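Local structure of mannan endo-1,4-beta-mannosidase (Mytilus edulis, 2C0H) at residues 90-101 against 144-155. The protein hydrolyses internal beta-1,4-mannosidic linkages in the backbones of mannans, cutting oligosaccharides of four or more mannose units and leaving mannobiose and mannotriose intact. The protein carries 3 engineered substitutions. Numbering follows the deposited sequence.
Sequences ISDMRAYLHAAQ and PMANALKNEKAL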
ATOM      1  N   ILE A  90       8.253   5.231 -17.429  1.00 15.94           N
ATOM      2  CA  ILE A  90       7.745   6.503 -16.929  1.00 16.51           C
ATOM      3  C   ILE A  90       6.610   7.039 -17.816  1.00 16.09           C
ATOM      4  O   ILE A  90       5.597   7.504 -17.294  1.00 15.86           O
ATOM      5  CB  ILE A  90       8.891   7.524 -16.733  1.00 16.86           C
ATOM      6  CG1 ILE A  90       9.791   7.024 -15.602  1.00 17.86           C
ATOM      7  CG2 ILE A  90       8.348   8.935 -16.412  1.00 17.01           C
ATOM      8  CD1 ILE A  90      11.112   7.741 -15.452  1.00 18.82           C
ATOM      9  N   SER A  91       6.756   6.968 -19.138  1.00 15.46           N
ATOM     10  CA  SER A  91       5.724   7.488 -20.047  1.00 15.96           C
ATOM     11  C   SER A  91       4.420   6.677 -19.957  1.00 15.81           C
ATOM     12  O   SER A  91       3.345   7.257 -20.049  1.00 15.42           O
ATOM     13  CB  SER A  91       6.235   7.616 -21.491  1.00 16.38           C
ATOM     14  OG  SER A  91       6.767   6.410 -21.986  1.00 18.53           O
ATOM     15  N   ASP A  92       4.528   5.366 -19.746  1.00 15.21           N
ATOM     16  CA  ASP A  92       3.344   4.508 -19.458  1.00 15.37           C
ATOM     17  C   ASP A  92       2.665   4.928 -18.150  1.00 15.21           C
ATOM     18  O   ASP A  92       1.444   5.059 -18.084  1.00 15.77           O
ATOM     19  CB  ASP A  92       3.729   3.030 -19.345  1.00 15.39           C
ATOM     20  CG  ASP A  92       3.791   2.297 -20.688  1.00 16.48           C
ATOM     21  OD1 ASP A  92       3.644   2.897 -21.769  1.00 18.12           O
ATOM     22  OD2 ASP A  92       3.996   1.072 -20.618  1.00 18.57           O
ATOM     23  N   MET A  93       3.441   5.120 -17.090  1.00 14.65           N
ATOM     24  CA  MET A  93       2.873   5.543 -15.808  1.00 14.43           C
ATOM     25  C   MET A  93       2.212   6.931 -15.945  1.00 14.26           C
ATOM     26  O   MET A  93       1.142   7.169 -15.392  1.00 14.57           O
ATOM     27  CB  MET A  93       3.948   5.525 -14.698  1.00 13.85           C
ATOM     28  CG  MET A  93       4.438   4.111 -14.318  1.00 13.70           C
ATOM     29  SD  MET A  93       5.873   4.071 -13.204  1.00 16.03           S
ATOM     30  CE  MET A  93       5.040   4.328 -11.632  1.00 16.38           C
ATOM     31  N   ARG A  94       2.843   7.842 -16.687  1.00 14.53           N
ATOM     32  CA  ARG A  94       2.313   9.187 -16.895  1.00 15.38           C
ATOM     33  C   ARG A  94       1.018   9.159 -17.698  1.00 14.83           C
ATOM     34  O   ARG A  94       0.115   9.922 -17.403  1.00 15.63           O
ATOM     35  CB  ARG A  94       3.346  10.098 -17.568  1.00 15.74           C
ATOM     36  CG  ARG A  94       3.153  11.552 -17.240  1.00 17.59           C
ATOM     37  CD  ARG A  94       4.088  12.443 -18.018  1.00 17.63           C
ATOM     38  NE  ARG A  94       5.498  12.304 -17.638  1.00 18.89           N
ATOM     39  CZ  ARG A  94       6.046  12.842 -16.548  1.00 19.52           C
ATOM     40  NH1 ARG A  94       5.313  13.520 -15.669  1.00 21.09           N
ATOM     41  NH2 ARG A  94       7.346  12.692 -16.322  1.00 20.94           N
ATOM     42  N   ALA A  95       0.916   8.275 -18.694  1.00 14.99           N
ATOM     43  CA  ALA A  95      -0.315   8.192 -19.502  1.00 14.37           C
ATOM     44  C   ALA A  95      -1.474   7.759 -18.620  1.00 14.53           C
ATOM     45  O   ALA A  95      -2.580   8.281 -18.752  1.00 14.59           O
ATOM     46  CB  ALA A  95      -0.154   7.247 -20.661  1.00 14.86           C
ATOM     47  N   TYR A  96      -1.222   6.784 -17.750  1.00 13.55           N
ATOM     48  CA  TYR A  96      -2.235   6.307 -16.799  1.00 13.14           C
ATOM     49  C   TYR A  96      -2.627   7.412 -15.838  1.00 13.19           C
ATOM     50  O   TYR A  96      -3.802   7.630 -15.572  1.00 13.02           O
ATOM     51  CB  TYR A  96      -1.754   5.060 -16.036  1.00 13.42           C
ATOM     52  CG  TYR A  96      -2.754   4.478 -15.047  1.00 13.62           C
ATOM     53  CD1 TYR A  96      -4.084   4.259 -15.412  1.00 13.84           C
ATOM     54  CD2 TYR A  96      -2.367   4.098 -13.769  1.00 13.62           C
ATOM     55  CE1 TYR A  96      -4.991   3.715 -14.505  1.00 12.73           C
ATOM     56  CE2 TYR A  96      -3.272   3.553 -12.868  1.00 14.65           C
ATOM     57  CZ  TYR A  96      -4.585   3.361 -13.241  1.00 13.21           C
ATOM     58  OH  TYR A  96      -5.478   2.805 -12.328  1.00 15.38           O
ATOM     59  N   LEU A  97      -1.638   8.116 -15.308  1.00 13.18           N
ATOM     60  CA  LEU A  97      -1.931   9.241 -14.418  1.00 13.11           C
ATOM     61  C   LEU A  97      -2.776  10.336 -15.104  1.00 13.62           C
ATOM     62  O   LEU A  97      -3.642  10.921 -14.457  1.00 13.86           O
ATOM     63  CB  LEU A  97      -0.629   9.812 -13.820  1.00 13.03           C
ATOM     64  CG  LEU A  97       0.058   8.904 -12.793  1.00 12.57           C
ATOM     65  CD1 LEU A  97       1.494   9.396 -12.569  1.00 12.79           C
ATOM     66  CD2 LEU A  97      -0.697   8.828 -11.458  1.00 13.42           C
ATOM     67  N   HIS A  98      -2.541  10.599 -16.394  1.00 14.05           N
ATOM     68  CA  HIS A  98      -3.337  11.595 -17.135  1.00 14.86           C
ATOM     69  C   HIS A  98      -4.771  11.111 -17.289  1.00 14.77           C
ATOM     70  O   HIS A  98      -5.692  11.902 -17.150  1.00 14.76           O
ATOM     71  CB  HIS A  98      -2.758  11.902 -18.510  1.00 16.18           C
ATOM     72  CG  HIS A  98      -1.490  12.694 -18.484  1.00 18.11           C
ATOM     73  ND1 HIS A  98      -1.038  13.366 -17.370  1.00 24.36           N
ATOM     74  CD2 HIS A  98      -0.585  12.928 -19.460  1.00 22.01           C
ATOM     75  CE1 HIS A  98       0.101  13.975 -17.661  1.00 22.56           C
ATOM     76  NE2 HIS A  98       0.399  13.721 -18.921  1.00 23.87           N
ATOM     77  N   ALA A  99      -4.959   9.824 -17.560  1.00 14.93           N
ATOM     78  CA  ALA A  99      -6.310   9.241 -17.606  1.00 14.87           C
ATOM     79  C   ALA A  99      -7.034   9.348 -16.262  1.00 15.16           C
ATOM     80  O   ALA A  99      -8.216   9.703 -16.205  1.00 14.80           O
ATOM     81  CB  ALA A  99      -6.235   7.787 -18.062  1.00 14.97           C
ATOM     82  N   ALA A 100      -6.328   9.059 -15.174  1.00 14.28           N
ATOM     83  CA  ALA A 100      -6.893   9.147 -13.828  1.00 14.78           C
ATOM     84  C   ALA A 100      -7.301  10.595 -13.511  1.00 14.89           C
ATOM     85  O   ALA A 100      -8.379  10.842 -12.970  1.00 15.36           O
ATOM     86  CB  ALA A 100      -5.897   8.626 -12.787  1.00 14.65           C
ATOM     87  N   GLN A 101      -6.464  11.553 -13.897  1.00 15.43           N
ATOM     88  CA  GLN A 101      -6.732  12.969 -13.653  1.00 16.40           C
ATOM     89  C   GLN A 101      -8.036  13.404 -14.318  1.00 16.51           C
ATOM     90  O   GLN A 101      -8.798  14.151 -13.728  1.00 16.88           O
ATOM     91  CB  GLN A 101      -5.573  13.829 -14.165  1.00 16.16           C
ATOM     92  CG  GLN A 101      -5.680  15.274 -13.773  1.00 17.55           C
ATOM     93  CD  GLN A 101      -4.504  16.105 -14.233  1.00 18.89           C
ATOM     94  OE1 GLN A 101      -3.417  15.584 -14.496  1.00 20.17           O
ATOM     95  NE2 GLN A 101      -4.706  17.412 -14.309  1.00 22.64           N
ATOM     96  N   PRO A 144      14.688   8.032  -9.870  1.00 16.89           N
ATOM     97  CA  PRO A 144      14.253   8.528 -11.185  1.00 17.40           C
ATOM     98  C   PRO A 144      12.733   8.530 -11.377  1.00 17.58           C
ATOM     99  O   PRO A 144      12.176   9.498 -11.887  1.00 16.87           O
ATOM    100  CB  PRO A 144      14.946   7.568 -12.162  1.00 18.18           C
ATOM    101  CG  PRO A 144      16.163   7.142 -11.435  1.00 17.25           C
ATOM    102  CD  PRO A 144      15.773   7.042  -9.997  1.00 17.38           C
ATOM    103  N   MET A 145      12.077   7.462 -10.936  1.00 17.72           N
ATOM    104  CA  MET A 145      10.643   7.325 -11.077  1.00 18.21           C
ATOM    105  C   MET A 145       9.897   8.346 -10.215  1.00 17.55           C
ATOM    106  O   MET A 145       9.010   9.057 -10.705  1.00 17.15           O
ATOM    107  CB  MET A 145      10.238   5.905 -10.693  1.00 19.00           C
ATOM    108  CG  MET A 145       8.860   5.509 -11.042  1.00 19.93           C
ATOM    109  SD  MET A 145       8.792   3.691 -11.028  1.00 23.30           S
ATOM    110  CE  MET A 145       9.480   3.316  -9.415  1.00 23.46           C
ATOM    111  N   ALA A 146      10.272   8.433  -8.944  1.00 16.60           N
ATOM    112  CA  ALA A 146       9.590   9.325  -8.008  1.00 16.69           C
ATOM    113  C   ALA A 146       9.819  10.783  -8.392  1.00 16.97           C
ATOM    114  O   ALA A 146       8.922  11.612  -8.280  1.00 17.07           O
ATOM    115  CB  ALA A 146      10.038   9.066  -6.602  1.00 16.68           C
ATOM    116  N   ASN A 147      11.016  11.100  -8.871  1.00 16.95           N
ATOM    117  CA  ASN A 147      11.300  12.477  -9.275  1.00 17.23           C
ATOM    118  C   ASN A 147      10.521  12.891 -10.533  1.00 17.30           C
ATOM    119  O   ASN A 147       9.993  14.003 -10.625  1.00 18.13           O
ATOM    120  CB  ASN A 147      12.806  12.633  -9.508  1.00 17.64           C
ATOM    121  CG  ASN A 147      13.238  14.076  -9.544  1.00 19.45           C
ATOM    122  OD1 ASN A 147      12.985  14.835  -8.606  1.00 24.11           O
ATOM    123  ND2 ASN A 147      13.883  14.465 -10.626  1.00 25.46           N
ATOM    124  N   ALA A 148      10.416  11.985 -11.496  1.00 16.79           N
ATOM    125  CA  ALA A 148       9.765  12.271 -12.766  1.00 16.90           C
ATOM    126  C   ALA A 148       8.253  12.490 -12.620  1.00 16.89           C
ATOM    127  O   ALA A 148       7.669  13.273 -13.358  1.00 16.78           O
ATOM    128  CB  ALA A 148      10.026  11.145 -13.756  1.00 16.67           C
ATOM    129  N   LEU A 149       7.634  11.764 -11.698  1.00 16.79           N
ATOM    130  CA  LEU A 149       6.163  11.764 -11.550  1.00 17.24           C
ATOM    131  C   LEU A 149       5.598  12.666 -10.453  1.00 17.68           C
ATOM    132  O   LEU A 149       4.375  12.792 -10.315  1.00 17.73           O
ATOM    133  CB  LEU A 149       5.693  10.331 -11.310  1.00 16.89           C
ATOM    134  CG  LEU A 149       6.027   9.389 -12.457  1.00 16.81           C
ATOM    135  CD1 LEU A 149       5.701   7.958 -12.083  1.00 16.24           C
ATOM    136  CD2 LEU A 149       5.303   9.772 -13.738  1.00 15.51           C
ATOM    137  N   LYS A 150       6.458  13.323  -9.685  1.00 18.43           N
ATOM    138  CA  LYS A 150       6.002  14.070  -8.510  1.00 18.98           C
ATOM    139  C   LYS A 150       5.066  15.254  -8.775  1.00 19.44           C
ATOM    140  O   LYS A 150       4.345  15.665  -7.872  1.00 20.78           O
ATOM    141  CB  LYS A 150       7.194  14.542  -7.685  1.00 19.01           C
ATOM    142  CG  LYS A 150       8.074  15.534  -8.364  1.00 19.58           C
ATOM    143  CD  LYS A 150       9.265  15.815  -7.500  1.00 20.28           C
ATOM    144  CE  LYS A 150      10.222  16.706  -8.206  1.00 21.23           C
ATOM    145  NZ  LYS A 150      11.414  16.987  -7.349  1.00 24.50           N
ATOM    146  N   ASN A 151       5.063  15.801  -9.987  1.00 19.61           N
ATOM    147  CA  ASN A 151       4.179  16.935 -10.292  1.00 19.57           C
ATOM    148  C   ASN A 151       2.869  16.511 -10.957  1.00 19.00           C
ATOM    149  O   ASN A 151       2.066  17.357 -11.358  1.00 19.53           O
ATOM    150  CB  ASN A 151       4.913  17.983 -11.135  1.00 20.58           C
ATOM    151  CG  ASN A 151       6.106  18.595 -10.407  1.00 22.78           C
ATOM    152  OD1 ASN A 151       6.028  18.927  -9.222  1.00 26.24           O
ATOM    153  ND2 ASN A 151       7.222  18.757 -11.124  1.00 26.68           N
ATOM    154  N   GLU A 152       2.639  15.205 -11.067  1.00 17.92           N
ATOM    155  CA  GLU A 152       1.384  14.718 -11.630  1.00 17.57           C
ATOM    156  C   GLU A 152       0.293  14.808 -10.587  1.00 17.07           C
ATOM    157  O   GLU A 152       0.420  14.240  -9.509  1.00 16.53           O
ATOM    158  CB  GLU A 152       1.529  13.278 -12.113  1.00 17.31           C
ATOM    159  CG  GLU A 152       2.382  13.144 -13.364  1.00 18.95           C
ATOM    160  CD  GLU A 152       1.744  13.815 -14.576  1.00 22.13           C
ATOM    161  OE1 GLU A 152       0.502  13.993 -14.591  1.00 24.80           O
ATOM    162  OE2 GLU A 152       2.478  14.186 -15.523  1.00 24.87           O
ATOM    163  N   LYS A 153      -0.783  15.516 -10.917  1.00 17.06           N
ATOM    164  CA  LYS A 153      -1.848  15.758  -9.949  1.00 17.90           C
ATOM    165  C   LYS A 153      -2.579  14.487  -9.519  1.00 16.67           C
ATOM    166  O   LYS A 153      -3.106  14.439  -8.413  1.00 17.06           O
ATOM    167  CB  LYS A 153      -2.858  16.775 -10.475  1.00 18.71           C
ATOM    168  CG  LYS A 153      -2.390  18.225 -10.385  1.00 21.64           C
ATOM    169  CD  LYS A 153      -3.284  19.191 -11.173  1.00 22.13           C
ATOM    170  CE  LYS A 153      -4.755  18.855 -11.051  1.00 26.01           C
ATOM    171  NZ  LYS A 153      -5.614  19.969 -11.533  1.00 27.64           N
ATOM    172  N   ALA A 154      -2.601  13.466 -10.364  1.00 15.42           N
ATOM    173  CA  ALA A 154      -3.251  12.209  -9.997  1.00 15.76           C
ATOM    174  C   ALA A 154      -2.377  11.232  -9.200  1.00 15.14           C
ATOM    175  O   ALA A 154      -2.844  10.165  -8.822  1.00 15.29           O
ATOM    176  CB  ALA A 154      -3.803  11.528 -11.224  1.00 15.46           C
ATOM    177  N   LEU A 155      -1.115  11.569  -8.922  1.00 14.12           N
ATOM    178  CA  LEU A 155      -0.290  10.677  -8.127  1.00 14.86           C
ATOM    179  C   LEU A 155      -0.616  10.819  -6.637  1.00 14.80           C
ATOM    180  O   LEU A 155      -0.351  11.859  -6.026  1.00 15.56           O
ATOM    181  CB  LEU A 155       1.196  10.926  -8.385  1.00 14.59           C
ATOM    182  CG  LEU A 155       2.134  10.088  -7.516  1.00 15.35           C
ATOM    183  CD1 LEU A 155       2.027   8.601  -7.845  1.00 15.98           C
ATOM    184  CD2 LEU A 155       3.551  10.585  -7.690  1.00 17.29           C
TER
HETATM  185  O   HOH W   1      -1.898  13.383 -13.294  1.00 15.28           O
HETATM  186  O   HOH W   2      -1.012  16.753 -13.691  1.00 24.83           O
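Leu97, Glu152 and Leu149 bury the most surface where helix 90-101 packs against the C-terminal part of helix 131-149 and the loop after it. Leu97 suits this seam because its two methyls serve different neighbours: CD1 lies 3.9 Å from Glu152 CB and also touches Leu149 CD2, while CD2 rests on the backbone of Ala154. Leu149 is a knob in the hole formed by Ile90, Met93, Arg94 and Leu97. With CG anti to its carbonyl carbon (chi1 -61°), it sends CD1 to Met93 CE at 3.7 Å and lays CD2 over one face of the Arg94 guanidinium, leaving the edge for bonding. At that edge, Arg94 NH1 forms a salt bridge with the anti lone pair of Glu152 OE2, 2.9 Å away and in the guanidinium plane. Arg94 NH2 donates to Ala148 O at 3.0 Å from above the carbonyl plane, tying the side chain to the backbone. With an alanine in place of Arg94, the Glu152 carboxylate would probably lose its charged mate, Ala148 O this donor, and the Leu149 CD2 methyl some cover on one side. A bend at chi2 (-65°) lays the Glu152 carboxylate along helix 90-101, giving this buried acid partners for both oxygens: OE1 accepts from a water that also donates to Gln101 OE1 and takes the Lys153 N-H. At the far end small residues permit close approach, Ala100 CB meeting Ala154 CB at 3.9 Å. Such packing of neighbouring helices, with the loop after helix 131-149 turning inward to strand 155-162, is characteristic of the outer layer of the glycoside hydrolase family 5 TIM barrel.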